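Local coordinates for ErfK/YbiS/YcfS/YnhG family protein (PDB 4LPQ) that probably acts as a peptidoglycan L,D-transpeptidase in cell wall biogenesis, this chain carrying a putative peptidoglycan-binding domain and the YkuD-type catalytic domain, at residues Gly152-Pro157 against Gly163-Gly168. Numbering follows the deposited sequence.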
loop_
_atom_site.group_PDB
_atom_site.type_symbol
_atom_site.label_atom_id
_atom_site.label_comp_id
_atom_site.label_asym_id
_atom_site.label_seq_id
_atom_site.Cartn_x
_atom_site.Cartn_y
_atom_site.Cartn_z
ATOM N N GLY A 152 -8.107 15.739 -3.628
ATOM C CA GLY A 152 -8.442 15.182 -4.974
ATOM C C GLY A 152 -9.616 14.213 -4.836
ATOM O O GLY A 152 -10.299 14.089 -3.776
ATOM N N ASP A 153 -9.869 13.513 -5.899
ATOM C CA ASP A 153 -10.896 12.477 -5.915
ATOM C C ASP A 153 -10.289 11.130 -5.461
ATOM O O ASP A 153 -9.075 10.887 -5.538
ATOM C CB ASP A 153 -11.527 12.318 -7.295
ATOM C CG ASP A 153 -12.386 13.513 -7.693
ATOM O OD1 ASP A 153 -12.995 14.218 -6.862
ATOM O OD2 ASP A 153 -12.438 13.719 -8.897
HETATM N N MSE A 154 -11.168 10.267 -5.040
HETATM C CA MSE A 154 -10.857 8.987 -4.513
HETATM C C MSE A 154 -11.465 7.934 -5.429
HETATM O O MSE A 154 -12.648 7.945 -5.779
HETATM C CB MSE A 154 -11.526 8.771 -3.144
HETATM C CG MSE A 154 -11.000 9.765 -2.114
HETATM SE SE MSE A 154 -11.683 9.388 -0.242
HETATM C CE MSE A 154 -13.458 9.595 -0.681
ATOM N N TRP A 155 -10.661 6.923 -5.781
ATOM C CA TRP A 155 -11.107 5.783 -6.604
ATOM C C TRP A 155 -11.644 4.652 -5.766
ATOM O O TRP A 155 -10.878 4.069 -4.962
ATOM C CB TRP A 155 -9.975 5.309 -7.541
ATOM C CG TRP A 155 -10.366 4.138 -8.382
ATOM C CD1 TRP A 155 -9.864 2.876 -8.279
ATOM C CD2 TRP A 155 -11.308 4.128 -9.453
ATOM N NE1 TRP A 155 -10.457 2.076 -9.256
ATOM C CE2 TRP A 155 -11.332 2.836 -9.980
ATOM C CE3 TRP A 155 -12.179 5.095 -10.006
ATOM C CZ2 TRP A 155 -12.198 2.479 -11.004
ATOM C CZ3 TRP A 155 -13.049 4.735 -10.972
ATOM C CH2 TRP A 155 -13.044 3.444 -11.493
ATOM N N ARG A 156 -12.917 4.341 -5.876
ATOM C CA ARG A 156 -13.544 3.226 -5.199
ATOM C C ARG A 156 -13.276 3.233 -3.697
ATOM O O ARG A 156 -12.848 2.196 -3.158
ATOM C CB ARG A 156 -13.187 1.939 -5.916
ATOM C CG ARG A 156 -13.448 1.908 -7.421
ATOM C CD ARG A 156 -13.165 0.557 -8.030
ATOM N NE ARG A 156 -14.164 -0.430 -7.751
ATOM C CZ ARG A 156 -14.045 -1.676 -8.090
ATOM N NH1 ARG A 156 -12.918 -2.155 -8.550
ATOM N NH2 ARG A 156 -15.109 -2.493 -7.964
ATOM N N PRO A 157 -13.617 4.330 -3.014
ATOM C CA PRO A 157 -13.424 4.330 -1.547
ATOM C C PRO A 157 -14.291 3.308 -0.799
ATOM O O PRO A 157 -15.458 3.141 -1.095
ATOM C CB PRO A 157 -13.767 5.760 -1.200
ATOM C CG PRO A 157 -14.772 6.198 -2.248
ATOM C CD PRO A 157 -14.243 5.578 -3.508
ATOM N N GLY A 163 -15.472 10.160 7.228
ATOM C CA GLY A 163 -14.867 10.362 5.934
ATOM C C GLY A 163 -13.590 9.637 5.650
ATOM O O GLY A 163 -13.059 9.677 4.577
ATOM N N TYR A 164 -13.067 8.972 6.645
ATOM C CA TYR A 164 -11.831 8.218 6.524
ATOM C C TYR A 164 -12.113 6.909 5.782
ATOM O O TYR A 164 -12.972 6.079 6.164
ATOM C CB TYR A 164 -11.180 7.891 7.854
ATOM C CG TYR A 164 -10.737 9.100 8.621
ATOM C CD1 TYR A 164 -9.514 9.684 8.352
ATOM C CD2 TYR A 164 -11.447 9.639 9.618
ATOM C CE1 TYR A 164 -9.081 10.822 8.970
ATOM C CE2 TYR A 164 -11.028 10.746 10.283
ATOM C CZ TYR A 164 -9.814 11.339 9.982
ATOM O OH TYR A 164 -9.429 12.474 10.670
ATOM N N ALA A 165 -11.388 6.770 4.643
ATOM C CA ALA A 165 -11.535 5.683 3.744
ATOM C C ALA A 165 -10.203 5.176 3.279
ATOM O O ALA A 165 -9.186 5.864 3.301
ATOM C CB ALA A 165 -12.319 6.135 2.496
ATOM N N VAL A 166 -10.202 3.928 2.812
ATOM C CA VAL A 166 -9.147 3.345 1.942
ATOM C C VAL A 166 -9.614 3.558 0.505
ATOM O O VAL A 166 -10.775 3.277 0.164
ATOM C CB VAL A 166 -8.962 1.841 2.217
ATOM C CG1 VAL A 166 -7.840 1.282 1.351
ATOM C CG2 VAL A 166 -8.621 1.616 3.687
ATOM N N HIS A 167 -8.736 4.090 -0.333
ATOM C CA HIS A 167 -9.106 4.384 -1.727
ATOM C C HIS A 167 -7.971 4.351 -2.653
ATOM O O HIS A 167 -6.811 4.500 -2.215
ATOM C CB HIS A 167 -9.830 5.751 -1.809
ATOM C CG HIS A 167 -8.927 6.906 -1.487
ATOM N ND1 HIS A 167 -8.178 7.560 -2.448
ATOM C CD2 HIS A 167 -8.661 7.508 -0.316
ATOM C CE1 HIS A 167 -7.488 8.527 -1.840
ATOM N NE2 HIS A 167 -7.736 8.497 -0.552
ATOM N N GLY A 168 -8.224 4.194 -3.918
ATOM C CA GLY A 168 -7.197 4.385 -4.925
ATOM C C GLY A 168 -6.891 5.842 -5.220
ATOM O O GLY A 168 -7.750 6.733 -5.112
#
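Trp155 and Gly168 face each other as an antiparallel hydrogen-bonded pair in the beta hairpin formed by strands 154-159 and 164-168 of the L,D-transpeptidase (YkuD) catalytic domain. Gly168 N donates to Trp155 O at 2.9 Å, and Trp155 N returns a bond of 3.0 Å to Gly168 O. The chain then turns a corner at Trp155 and Arg156, yet Pro157 still meets the neighbouring strand: its CA makes a C-H...O contact of 3.3 Å with Val166 O. The compact, apolar proline ring suits this buried place just after the corner, where its CB packs against both Ala165 CB and His167 CB.

His167, the predicted proton donor/acceptor, lies beside the predicted nucleophile Cys181. Met154, present as selenomethionine, covers one face of the His167 imidazole. Its CG sits 3.5 Å from the ring centroid, almost on the normal, in a CH-pi contact, while SE lies farther off-centre and comes to 3.6 Å from His167 CD2. With CG anti to its carbonyl carbon (chi1 -63°), the long, unbranched side chain runs across the imidazole and brings SE to 4.3 Å from Ala165 CB. The small methyl of Ala165 thus touches both Met154 and Pro157.

The Trp155 indole leads away from 163-168 toward helix 186-196, where NE1 bonds to Asn190, and the aliphatic CG of Arg156 lies against one indole face. Glycine suits position 168, since a beta carbon there would crowd Trp155 CB. Gly168 O also fixes the rotation of the His167 imidazole: His167 ND1, 2.8 Å away, donates to it from above the carbonyl plane, on the face opposite Trp155 N.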